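Local coordinates for CrmK (Actinoalloteichus sp. WH1-2216-6, PDB 5I1V), which acts as an FAD-dependent oxidase, with the flavin covalently bound, in the recycling of a shunt product during caerulomycin biosynthesis, at the interface of chains A and B. Numbering follows the deposited sequence. Chains: chain A/B, CrmK.

Contact 1: the interface of chains A and B. Residues chain A 18, 25, 331-332, 336; chain B 109, 321, 324.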
ATOM      1  N   LEU A  18      -8.560  16.022   6.508  1.00 24.61           N
ATOM      2  CA  LEU A  18      -7.678  14.925   6.041  1.00 24.68           C
ATOM      3  C   LEU A  18      -6.239  15.157   6.489  1.00 23.94           C
ATOM      4  O   LEU A  18      -5.608  14.298   7.101  1.00 22.30           O
ATOM      5  CB  LEU A  18      -7.776  14.822   4.523  1.00 27.38           C
ATOM      6  CG  LEU A  18      -7.138  13.605   3.791  1.00 28.98           C
ATOM      7  CD1 LEU A  18      -5.728  13.958   3.439  1.00 32.15           C
ATOM      8  CD2 LEU A  18      -7.255  12.284   4.553  1.00 30.14           C
ATOM      9  N   TYR A  25      -4.594   7.924  14.983  1.00 22.76           N
ATOM     10  CA  TYR A  25      -5.828   8.713  15.139  1.00 24.78           C
ATOM     11  C   TYR A  25      -6.042   9.264  16.563  1.00 24.83           C
ATOM     12  O   TYR A  25      -6.957  10.082  16.785  1.00 22.68           O
ATOM     13  CB  TYR A  25      -7.097   7.963  14.608  1.00 26.94           C
ATOM     14  CG  TYR A  25      -7.493   8.306  13.157  1.00 26.23           C
ATOM     15  CD1 TYR A  25      -6.544   8.301  12.152  1.00 27.56           C
ATOM     16  CD2 TYR A  25      -8.809   8.653  12.802  1.00 29.01           C
ATOM     17  CE1 TYR A  25      -6.877   8.602  10.825  1.00 26.15           C
ATOM     18  CE2 TYR A  25      -9.150   8.978  11.456  1.00 27.94           C
ATOM     19  CZ  TYR A  25      -8.165   8.945  10.479  1.00 27.95           C
ATOM     20  OH  TYR A  25      -8.437   9.271   9.130  1.00 28.30           O
ATOM     21  N   VAL A 331      -2.771   1.163   3.625  1.00 31.27           N
ATOM     22  CA  VAL A 331      -4.225   1.289   3.459  1.00 32.85           C
ATOM     23  C   VAL A 331      -4.891   0.056   4.034  1.00 30.85           C
ATOM     24  O   VAL A 331      -4.218  -0.889   4.452  1.00 32.27           O
ATOM     25  CB  VAL A 331      -4.655   1.404   1.978  1.00 32.47           C
ATOM     26  CG1 VAL A 331      -3.978   2.594   1.308  1.00 34.45           C
ATOM     27  CG2 VAL A 331      -4.369   0.104   1.248  1.00 33.66           C
ATOM     28  N   GLY A 332      -6.209   0.047   3.983  1.00 32.74           N
ATOM     29  CA  GLY A 332      -7.003  -1.035   4.529  1.00 34.67           C
ATOM     30  C   GLY A 332      -7.256  -0.773   5.995  1.00 36.05           C
ATOM     31  O   GLY A 332      -6.681   0.162   6.584  1.00 29.78           O
ATOM     32  N   ILE A 336      -5.726   2.546   8.495  1.00 29.82           N
ATOM     33  CA  ILE A 336      -6.493   3.778   8.392  1.00 28.80           C
ATOM     34  C   ILE A 336      -7.519   3.924   9.491  1.00 27.76           C
ATOM     35  O   ILE A 336      -8.313   3.042   9.711  1.00 25.56           O
ATOM     36  CB  ILE A 336      -7.264   3.850   7.064  1.00 30.93           C
ATOM     37  CG1 ILE A 336      -6.308   3.664   5.878  1.00 29.43           C
ATOM     38  CG2 ILE A 336      -7.971   5.204   6.945  1.00 31.87           C
ATOM     39  CD1 ILE A 336      -5.354   4.841   5.695  1.00 29.05           C
TER
ATOM     40  N   ARG B 109      -3.954  10.294  -4.265  1.00 23.13           N
ATOM     41  CA  ARG B 109      -3.284  11.017  -3.168  1.00 24.95           C
ATOM     42  C   ARG B 109      -2.789  12.355  -3.735  1.00 24.61           C
ATOM     43  O   ARG B 109      -2.958  13.406  -3.126  1.00 27.13           O
ATOM     44  CB  ARG B 109      -2.082  10.259  -2.629  1.00 27.24           C
ATOM     45  CG  ARG B 109      -2.365   9.010  -1.845  1.00 33.81           C
ATOM     46  CD  ARG B 109      -1.024   8.501  -1.346  1.00 36.98           C
ATOM     47  NE  ARG B 109      -1.254   7.506  -0.317  1.00 45.02           N
ATOM     48  CZ  ARG B 109      -1.162   6.190  -0.492  1.00 51.71           C
ATOM     49  NH1 ARG B 109      -0.824   5.678  -1.684  1.00 57.80           N
ATOM     50  NH2 ARG B 109      -1.426   5.375   0.531  1.00 49.51           N
ATOM     51  N   ALA B 321      -9.606   9.200   3.484  1.00 27.72           N
ATOM     52  CA  ALA B 321      -9.442   8.146   4.461  1.00 29.44           C
ATOM     53  C   ALA B 321     -10.455   7.018   4.220  1.00 29.82           C
ATOM     54  O   ALA B 321     -10.091   5.843   4.233  1.00 27.59           O
ATOM     55  CB  ALA B 321      -9.553   8.698   5.866  1.00 31.62           C
ATOM     56  N   GLN B 324      -9.251   5.076   1.395  1.00 29.58           N
ATOM     57  CA  GLN B 324      -8.099   4.226   1.760  1.00 28.73           C
ATOM     58  C   GLN B 324      -8.510   3.114   2.690  1.00 29.49           C
ATOM     59  O   GLN B 324      -7.904   2.055   2.703  1.00 29.57           O
ATOM     60  CB  GLN B 324      -6.933   5.038   2.334  1.00 28.40           C
ATOM     61  CG  GLN B 324      -6.400   5.995   1.302  1.00 30.37           C
ATOM     62  CD  GLN B 324      -5.336   6.922   1.808  1.00 33.81           C
ATOM     63  OE1 GLN B 324      -5.311   7.285   2.991  1.00 40.66           O
ATOM     64  NE2 GLN B 324      -4.457   7.327   0.919  1.00 33.10           N
TER
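A two-fold symmetric interface between the two CrmK copies of the deposited assembly, which may or may not be the biological dimer, sets helix 319-326 of chain B against the loop holding A:Val331, A:Gly332 and A:Ile336, and this helix-on-loop packing contributes to joining the subunits. A backbone hydrogen bond runs from A:Gly332 N to B:Gln324 O, 2.9 Å long and nearly straight at 168°. The same carbonyl oxygen also meets the CB of A:Val331 at 3.4 Å, which places it among aliphatic groups. A:Ile336 lies at about a right angle to the B:Gln324 side chain, and its CD1 tip rests 3.7 Å from B:Gln324 CB. That methyl also touches the amide oxygen, B:Gln324 OE1, at 3.6 Å. The other branch, CG2, anti to the backbone N, lies against B:Ala321, about a turn earlier in helix 319-326 than B:Gln324, 3.5 Å from B:Ala321 O. The A:Tyr25 phenol oxygen OH abuts the methyl CB of B:Ala321 at 3.5 Å, while A:Leu18 CD2 approaches B:Ala321 N more distantly, at 4.0 Å. In the crystal, the site seats one subunit's helix on its partner's loop.

Contact 2: the interface of chains A and B. Residues chain A 114-116, 212-213; chain B 4, 7, 15.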
ATOM      1  N   ASN A 114      14.750   0.232 -11.180  1.00 20.25           N
ATOM      2  CA  ASN A 114      15.548   1.029 -12.107  1.00 20.87           C
ATOM      3  C   ASN A 114      17.058   0.780 -12.087  1.00 21.94           C
ATOM      4  O   ASN A 114      17.746   0.974 -13.117  1.00 20.58           O
ATOM      5  CB  ASN A 114      15.272   2.502 -11.910  1.00 21.64           C
ATOM      6  CG  ASN A 114      13.875   2.863 -12.332  1.00 24.10           C
ATOM      7  OD1 ASN A 114      13.568   2.887 -13.515  1.00 27.82           O
ATOM      8  ND2 ASN A 114      13.020   3.125 -11.372  1.00 26.00           N
ATOM      9  N   TYR A 115      17.565   0.403 -10.929  1.00 20.79           N
ATOM     10  CA  TYR A 115      19.012   0.267 -10.759  1.00 21.30           C
ATOM     11  C   TYR A 115      19.487  -1.030 -10.177  1.00 21.68           C
ATOM     12  O   TYR A 115      20.699  -1.330 -10.247  1.00 22.05           O
ATOM     13  CB  TYR A 115      19.544   1.424  -9.928  1.00 22.68           C
ATOM     14  CG  TYR A 115      19.033   2.819 -10.303  1.00 22.71           C
ATOM     15  CD1 TYR A 115      19.589   3.530 -11.342  1.00 25.31           C
ATOM     16  CD2 TYR A 115      17.988   3.407  -9.596  1.00 23.98           C
ATOM     17  CE1 TYR A 115      19.154   4.821 -11.675  1.00 28.25           C
ATOM     18  CE2 TYR A 115      17.540   4.702  -9.904  1.00 29.11           C
ATOM     19  CZ  TYR A 115      18.114   5.389 -10.966  1.00 30.55           C
ATOM     20  OH  TYR A 115      17.675   6.673 -11.264  1.00 38.19           O
ATOM     21  N   GLY A 116      18.573  -1.773  -9.565  1.00 20.56           N
ATOM     22  CA  GLY A 116      18.902  -3.049  -9.003  1.00 21.13           C
ATOM     23  C   GLY A 116      19.516  -2.969  -7.614  1.00 23.25           C
ATOM     24  O   GLY A 116      20.099  -3.947  -7.134  1.00 21.54           O
ATOM     25  N   PRO A 212      25.134   4.225 -11.100  1.00 25.04           N
ATOM     26  CA  PRO A 212      24.204   4.110 -10.010  1.00 23.12           C
ATOM     27  C   PRO A 212      24.047   2.685  -9.593  1.00 23.26           C
ATOM     28  O   PRO A 212      23.810   2.424  -8.440  1.00 21.54           O
ATOM     29  CB  PRO A 212      22.885   4.626 -10.607  1.00 26.15           C
ATOM     30  CG  PRO A 212      23.086   4.768 -12.083  1.00 25.90           C
ATOM     31  CD  PRO A 212      24.564   4.943 -12.264  1.00 27.03           C
ATOM     32  N   GLU A 213      24.215   1.745 -10.538  1.00 23.07           N
ATOM     33  CA  GLU A 213      24.150   0.332 -10.217  1.00 23.39           C
ATOM     34  C   GLU A 213      25.187  -0.112  -9.174  1.00 23.07           C
ATOM     35  O   GLU A 213      25.076  -1.221  -8.622  1.00 21.09           O
ATOM     36  CB  GLU A 213      24.322  -0.494 -11.481  1.00 26.95           C
ATOM     37  CG  GLU A 213      23.127  -0.434 -12.401  1.00 28.85           C
ATOM     38  CD  GLU A 213      23.061   0.840 -13.245  1.00 31.95           C
ATOM     39  OE1 GLU A 213      24.069   1.563 -13.404  1.00 31.45           O
ATOM     40  OE2 GLU A 213      21.966   1.111 -13.763  1.00 35.84           O
TER
ATOM     41  N   ARG B   4      17.849   9.221 -18.878  1.00 39.53           N
ATOM     42  CA  ARG B   4      18.334   7.899 -18.577  1.00 36.38           C
ATOM     43  C   ARG B   4      17.952   7.005 -19.773  1.00 33.57           C
ATOM     44  O   ARG B   4      16.835   7.094 -20.270  1.00 33.41           O
ATOM     45  CB  ARG B   4      17.716   7.403 -17.271  1.00 37.62           C
ATOM     46  CG  ARG B   4      18.284   6.077 -16.817  1.00 39.48           C
ATOM     47  CD  ARG B   4      17.777   5.690 -15.426  1.00 37.72           C
ATOM     48  NE  ARG B   4      17.987   4.262 -15.118  1.00 37.30           N
ATOM     49  CZ  ARG B   4      19.179   3.708 -14.912  1.00 40.73           C
ATOM     50  NH1 ARG B   4      19.280   2.411 -14.631  1.00 40.28           N
ATOM     51  NH2 ARG B   4      20.289   4.439 -14.992  1.00 40.60           N
ATOM     52  N   VAL B   7      15.996   0.787 -19.631  1.00 23.39           N
ATOM     53  CA  VAL B   7      16.616  -0.388 -19.028  1.00 23.31           C
ATOM     54  C   VAL B   7      16.166  -1.676 -19.719  1.00 23.07           C
ATOM     55  O   VAL B   7      14.995  -1.813 -20.048  1.00 20.30           O
ATOM     56  CB  VAL B   7      16.271  -0.443 -17.535  1.00 23.50           C
ATOM     57  CG1 VAL B   7      16.803  -1.732 -16.915  1.00 25.49           C
ATOM     58  CG2 VAL B   7      16.875   0.759 -16.847  1.00 26.35           C
ATOM     59  N   ARG B  15      16.980  -8.742 -11.392  1.00 22.77           N
ATOM     60  CA  ARG B  15      15.629  -8.153 -11.510  1.00 23.84           C
ATOM     61  C   ARG B  15      14.626  -8.966 -12.269  1.00 23.08           C
ATOM     62  O   ARG B  15      13.443  -8.746 -12.103  1.00 23.84           O
ATOM     63  CB  ARG B  15      15.672  -6.772 -12.159  1.00 22.29           C
ATOM     64  CG  ARG B  15      16.247  -5.784 -11.171  1.00 23.09           C
ATOM     65  CD  ARG B  15      16.485  -4.462 -11.845  1.00 22.03           C
ATOM     66  NE  ARG B  15      17.572  -4.599 -12.782  1.00 23.21           N
ATOM     67  CZ  ARG B  15      18.098  -3.570 -13.445  1.00 24.51           C
ATOM     68  NH1 ARG B  15      17.576  -2.365 -13.333  1.00 23.98           N
ATOM     69  NH2 ARG B  15      19.102  -3.762 -14.263  1.00 27.46           N
TER
HETATM   70  O   HOH W   1      20.054  -0.759 -14.772  1.00 32.20           O
HETATM   71  O   HOH W   2      23.076   3.344 -15.291  1.00 33.83           O
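At the C-terminal end of helix 104-115, the backbone carbonyl A:Asn114 O accepts a bond from B:Arg4 NH1, 2.6 Å long but bent to 129° at the hydrogen, and A:Gly116 follows with a positive phi. The B:Arg4 chain is extended from CG to NE, with CG anti to the backbone N (chi1 -174°), and carries its guanidinium from the N-terminal segment over to this helix end. There NH1 also bonds A:Glu213 OE2 at 3.1 Å, a salt bridge in which the carboxylate oxygen lies in the guanidinium plane. One guanidinium face receives A:Tyr115 CE1, 3.4 Å from B:Arg4 CZ; the ring is inclined at 49°, so its rim makes the contact without a parallel stack. Water 2 joins B:Arg4 NH2, at 3.0 Å, to the carboxylate oxygen A:Glu213 OE1 at 2.8 Å. Water 1 links A:Glu213 OE2, at 2.9 Å, with both terminal nitrogens of B:Arg15, whose CD packs 4.0 Å from A:Gly116 CA. The two arginines would be expected to suit the partial negative charge of the helix end as well as the glutamate. This polar cluster ties the N-terminal segment of one subunit to its neighbour in the assembly.

Contact 3: the interface of chains A and B. Residues chain A 109, 125, 330; chain B 330-331.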
ATOM      1  N   ARG A 109      10.951   0.517  -4.506  1.00 21.21           N
ATOM      2  CA  ARG A 109      10.499   0.129  -5.821  1.00 24.92           C
ATOM      3  C   ARG A 109      11.276   0.869  -6.874  1.00 23.59           C
ATOM      4  O   ARG A 109      11.679   0.266  -7.844  1.00 23.39           O
ATOM      5  CB  ARG A 109       9.009   0.413  -6.018  1.00 28.22           C
ATOM      6  CG  ARG A 109       8.119  -0.668  -5.451  1.00 36.69           C
ATOM      7  CD  ARG A 109       6.748  -0.527  -6.085  1.00 43.34           C
ATOM      8  NE  ARG A 109       5.978   0.391  -5.294  1.00 49.84           N
ATOM      9  CZ  ARG A 109       5.064   0.020  -4.399  1.00 60.38           C
ATOM     10  NH1 ARG A 109       4.771  -1.270  -4.199  1.00 59.92           N
ATOM     11  NH2 ARG A 109       4.425   0.956  -3.704  1.00 64.59           N
ATOM     12  N   MET A 125       5.279   0.543   4.685  1.00 40.79           N
ATOM     13  CA  MET A 125       5.158   1.106   3.344  1.00 40.93           C
ATOM     14  C   MET A 125       5.045   2.599   3.293  1.00 37.27           C
ATOM     15  O   MET A 125       5.653   3.233   2.416  1.00 35.72           O
ATOM     16  CB  MET A 125       3.930   0.519   2.647  1.00 47.32           C
ATOM     17  CG  MET A 125       4.163  -0.908   2.188  1.00 49.04           C
ATOM     18  SD  MET A 125       5.524  -1.027   0.992  1.00 55.89           S
ATOM     19  CE  MET A 125       4.746  -0.074  -0.344  1.00 53.99           C
ATOM     20  N   ASP A 330      -0.144   0.527   3.919  1.00 33.37           N
ATOM     21  CA  ASP A 330      -0.488   1.919   4.193  1.00 36.85           C
ATOM     22  C   ASP A 330      -1.997   2.191   3.994  1.00 34.10           C
ATOM     23  O   ASP A 330      -2.445   3.309   4.181  1.00 33.62           O
ATOM     24  CB  ASP A 330       0.351   2.843   3.283  1.00 42.61           C
ATOM     25  CG  ASP A 330       0.197   2.512   1.788  1.00 49.11           C
ATOM     26  OD1 ASP A 330       0.019   1.315   1.422  1.00 53.92           O
ATOM     27  OD2 ASP A 330       0.280   3.456   0.975  1.00 56.02           O
TER
ATOM     28  N   ASP B 330      -1.672  -3.171  -1.854  1.00 35.65           N
ATOM     29  CA  ASP B 330      -0.691  -3.663  -2.813  1.00 37.68           C
ATOM     30  C   ASP B 330       0.535  -4.414  -2.192  1.00 34.64           C
ATOM     31  O   ASP B 330       1.462  -4.824  -2.917  1.00 32.32           O
ATOM     32  CB  ASP B 330      -0.213  -2.458  -3.626  1.00 44.58           C
ATOM     33  CG  ASP B 330       0.378  -1.356  -2.732  1.00 51.41           C
ATOM     34  OD1 ASP B 330      -0.277  -0.980  -1.717  1.00 59.82           O
ATOM     35  OD2 ASP B 330       1.492  -0.883  -3.028  1.00 52.72           O
ATOM     36  N   VAL B 331       0.557  -4.569  -0.864  1.00 29.71           N
ATOM     37  CA  VAL B 331       1.595  -5.357  -0.172  1.00 27.45           C
ATOM     38  C   VAL B 331       0.931  -6.171   0.928  1.00 27.91           C
ATOM     39  O   VAL B 331      -0.249  -5.949   1.212  1.00 28.86           O
ATOM     40  CB  VAL B 331       2.682  -4.478   0.459  1.00 26.82           C
ATOM     41  CG1 VAL B 331       3.488  -3.787  -0.638  1.00 31.44           C
ATOM     42  CG2 VAL B 331       2.075  -3.463   1.387  1.00 28.42           C
TER
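Both aspartates of this patch adopt the same uncommon first torsion, with CG between the backbone N and the carbonyl carbon (chi1 57° in B:Asp330, and much the same in A:Asp330), and this turns the B:Asp330 carboxylate toward A:Arg109. The arginine leaves helix 104-115 and bends at chi3 (-88°), which swings its guanidinium toward chain B. B:Asp330 OD2 then lies 3.5 Å from A:Arg109 NH1 and equally 3.5 Å from A:Arg109 NH2. The carboxylate and guanidinium planes are 42° apart, and the pair is a long salt bridge better described as electrostatic than as directed hydrogen bonding. A:Asp330 meets its symmetry mate across the contact, with A:Asp330 OD1 and B:Asp330 OD1 separated by 3.9 Å and the carboxylates turned well out of parallel. Two such groups would be expected to disfavour one another unless a proton or nearby positive charge intervenes, and A:Arg109 may ease that cost. Alongside, A:Met125 and B:Val331 reach toward each other tip to tip. A:Met125 CG is pressed to 3.4 Å from B:Val331 CG2, tighter than usual for carbon atoms. The thioether sulfur A:Met125 SD is 3.8 Å from B:Val331 CG1, and the terminal methyl A:Met125 CE is 3.9 Å from that same branch. In the fold, the patch lies beside the dimer axis, where the 330-331 loop of chain B meets helix 104-115 and the loop carrying A:Met125, next to the FAD-binding residue Cys124.

Contact 4: the interface of chains A and B. Residues chain A 315, 317-318, 321; chain B 21, 25, 336-337.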
ATOM      1  N   ARG A 315       8.435 -21.153   1.333  1.00 31.38           N
ATOM      2  CA  ARG A 315       8.464 -20.912  -0.100  1.00 32.35           C
ATOM      3  C   ARG A 315       9.650 -20.020  -0.423  1.00 32.27           C
ATOM      4  O   ARG A 315      10.251 -19.448   0.458  1.00 28.99           O
ATOM      5  CB  ARG A 315       7.181 -20.224  -0.537  1.00 32.87           C
ATOM      6  CG  ARG A 315       6.991 -18.831   0.078  1.00 35.82           C
ATOM      7  CD  ARG A 315       5.626 -18.217  -0.255  1.00 39.38           C
ATOM      8  NE  ARG A 315       5.424 -18.219  -1.704  1.00 38.66           N
ATOM      9  CZ  ARG A 315       4.332 -17.771  -2.328  1.00 42.27           C
ATOM     10  NH1 ARG A 315       3.328 -17.216  -1.653  1.00 42.90           N
ATOM     11  NH2 ARG A 315       4.267 -17.864  -3.650  1.00 38.79           N
ATOM     12  N   LEU A 317      11.021 -16.713  -2.697  1.00 28.21           N
ATOM     13  CA  LEU A 317      10.485 -15.543  -3.378  1.00 26.97           C
ATOM     14  C   LEU A 317      11.594 -14.597  -3.785  1.00 26.57           C
ATOM     15  O   LEU A 317      12.655 -14.573  -3.149  1.00 25.26           O
ATOM     16  CB  LEU A 317       9.506 -14.806  -2.474  1.00 27.30           C
ATOM     17  CG  LEU A 317       8.086 -15.356  -2.329  1.00 31.18           C
ATOM     18  CD1 LEU A 317       7.332 -14.495  -1.352  1.00 32.23           C
ATOM     19  CD2 LEU A 317       7.369 -15.379  -3.676  1.00 32.84           C
ATOM     20  N   PRO A 318      11.352 -13.784  -4.822  1.00 25.37           N
ATOM     21  CA  PRO A 318      12.379 -12.763  -5.083  1.00 24.14           C
ATOM     22  C   PRO A 318      12.481 -11.764  -3.921  1.00 23.95           C
ATOM     23  O   PRO A 318      11.521 -11.586  -3.174  1.00 26.74           O
ATOM     24  CB  PRO A 318      11.893 -12.104  -6.371  1.00 25.32           C
ATOM     25  CG  PRO A 318      11.110 -13.169  -7.078  1.00 24.78           C
ATOM     26  CD  PRO A 318      10.387 -13.881  -5.933  1.00 27.27           C
ATOM     27  N   ALA A 321       9.722  -9.038  -3.575  1.00 23.22           N
ATOM     28  CA  ALA A 321       8.516  -9.751  -3.191  1.00 25.37           C
ATOM     29  C   ALA A 321       8.537 -10.169  -1.725  1.00 25.74           C
ATOM     30  O   ALA A 321       7.544  -9.965  -0.993  1.00 26.64           O
ATOM     31  CB  ALA A 321       8.304 -10.955  -4.095  1.00 25.13           C
TER
ATOM     32  N   ARG B  21       6.874 -11.562 -12.193  1.00 24.30           N
ATOM     33  CA  ARG B  21       5.761 -11.818 -11.286  1.00 28.66           C
ATOM     34  C   ARG B  21       4.901 -10.583 -11.048  1.00 30.29           C
ATOM     35  O   ARG B  21       5.423  -9.521 -10.746  1.00 41.72           O
ATOM     36  CB  ARG B  21       6.305 -12.327  -9.951  1.00 29.21           C
ATOM     37  CG  ARG B  21       6.697 -13.776 -10.019  1.00 29.35           C
ATOM     38  CD  ARG B  21       7.807 -14.102  -9.023  1.00 31.75           C
ATOM     39  NE  ARG B  21       8.121 -15.513  -9.171  1.00 32.97           N
ATOM     40  CZ  ARG B  21       8.965 -16.014 -10.072  1.00 34.44           C
ATOM     41  NH1 ARG B  21       9.663 -15.237 -10.903  1.00 32.92           N
ATOM     42  NH2 ARG B  21       9.091 -17.319 -10.154  1.00 37.40           N
ATOM     43  N   TYR B  25       0.142 -14.833  -9.308  1.00 23.64           N
ATOM     44  CA  TYR B  25       1.284 -15.756  -9.377  1.00 25.74           C
ATOM     45  C   TYR B  25       1.013 -17.025 -10.197  1.00 26.85           C
ATOM     46  O   TYR B  25       1.935 -17.796 -10.509  1.00 25.35           O
ATOM     47  CB  TYR B  25       1.747 -16.113  -7.955  1.00 27.46           C
ATOM     48  CG  TYR B  25       2.883 -15.259  -7.501  1.00 28.59           C
ATOM     49  CD1 TYR B  25       2.798 -13.875  -7.555  1.00 29.03           C
ATOM     50  CD2 TYR B  25       4.059 -15.823  -7.034  1.00 31.29           C
ATOM     51  CE1 TYR B  25       3.855 -13.078  -7.153  1.00 31.56           C
ATOM     52  CE2 TYR B  25       5.127 -15.029  -6.596  1.00 31.25           C
ATOM     53  CZ  TYR B  25       5.024 -13.656  -6.673  1.00 33.64           C
ATOM     54  OH  TYR B  25       6.087 -12.853  -6.262  1.00 34.88           O
ATOM     55  N   ILE B 336       0.742 -10.372  -2.173  1.00 28.48           N
ATOM     56  CA  ILE B 336       2.021 -10.838  -2.727  1.00 29.22           C
ATOM     57  C   ILE B 336       2.110 -12.345  -2.707  1.00 29.40           C
ATOM     58  O   ILE B 336       1.844 -12.978  -1.703  1.00 27.72           O
ATOM     59  CB  ILE B 336       3.214 -10.218  -1.946  1.00 29.08           C
ATOM     60  CG1 ILE B 336       3.086  -8.688  -1.928  1.00 28.36           C
ATOM     61  CG2 ILE B 336       4.540 -10.629  -2.578  1.00 29.90           C
ATOM     62  CD1 ILE B 336       3.098  -8.041  -3.308  1.00 28.66           C
ATOM     63  N   GLY B 337       2.473 -12.908  -3.847  1.00 28.72           N
ATOM     64  CA  GLY B 337       2.639 -14.339  -3.989  1.00 29.26           C
ATOM     65  C   GLY B 337       1.324 -15.110  -4.044  1.00 28.25           C
ATOM     66  O   GLY B 337       1.251 -16.274  -3.567  1.00 29.17           O
TER
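B:Gly337 O, a backbone carbonyl, is held by the guanidinium of A:Arg315: NH1 donates a 3.0 Å bond at 164°, and NH2 adds a weak, more bent one. The carbonyl oxygen lies at the guanidinium edge, within 3° of its plane for the NH1 bond, so the flat group is presented edge-on. A:Arg315 projects from strand 311-318, and its bend at chi3 (-54°) turns the guanidinium toward the glycine. Beside it, B:Tyr25 is sandwiched within its own chain: B:Gly337 CA sits 3.4 Å above the centre of one ring face, and B:Arg21 CG lies 3.7 Å above the plane of the opposite face, toward the rim. This clamp should limit rotation of the ring while leading its edge to chain A, where A:Leu317 CD2 touches B:Tyr25 CE2 at 3.7 Å. The same methyl is near the phenol oxygen, and the two side chains run at a slant to each other. A:Pro318 CG packs on B:Arg21 CD at 3.9 Å, the pyrrolidine ring and the arginine chain crossing at about a right angle. B:Gly337 thus works twice, its CA supporting the tyrosine and its carbonyl accepting from A:Arg315. In the fold, the last residues of strand 311-318 and the start of helix 319-326 in chain A face two chain B loops, one with B:Arg21 and B:Tyr25, the other running through B:Ile336 and B:Gly337 into strand 339-347.

By C-alpha centres, contact 3 lies about 13 Å from contact 1 and 14 Å from contact 4, whereas contacts 1 and 4 are about 26 Å apart on either side of it. Contact 2 lies farther out, about 20 Å from contact 3, 21 Å from contact 4 and 32 Å from contact 1. Contacts 1 and 4 sample related halves of the two-fold interface, since Ala321, Tyr25 and Ile336 occur in both with chains exchanged. Helix 104-115 enters contacts 1, 2 and 3; Arg109 and Val331 each serve contacts 1 and 3. Symmetry repeats each patch, so a few loops, helices and the end of strand 311-318 serve the interface twice.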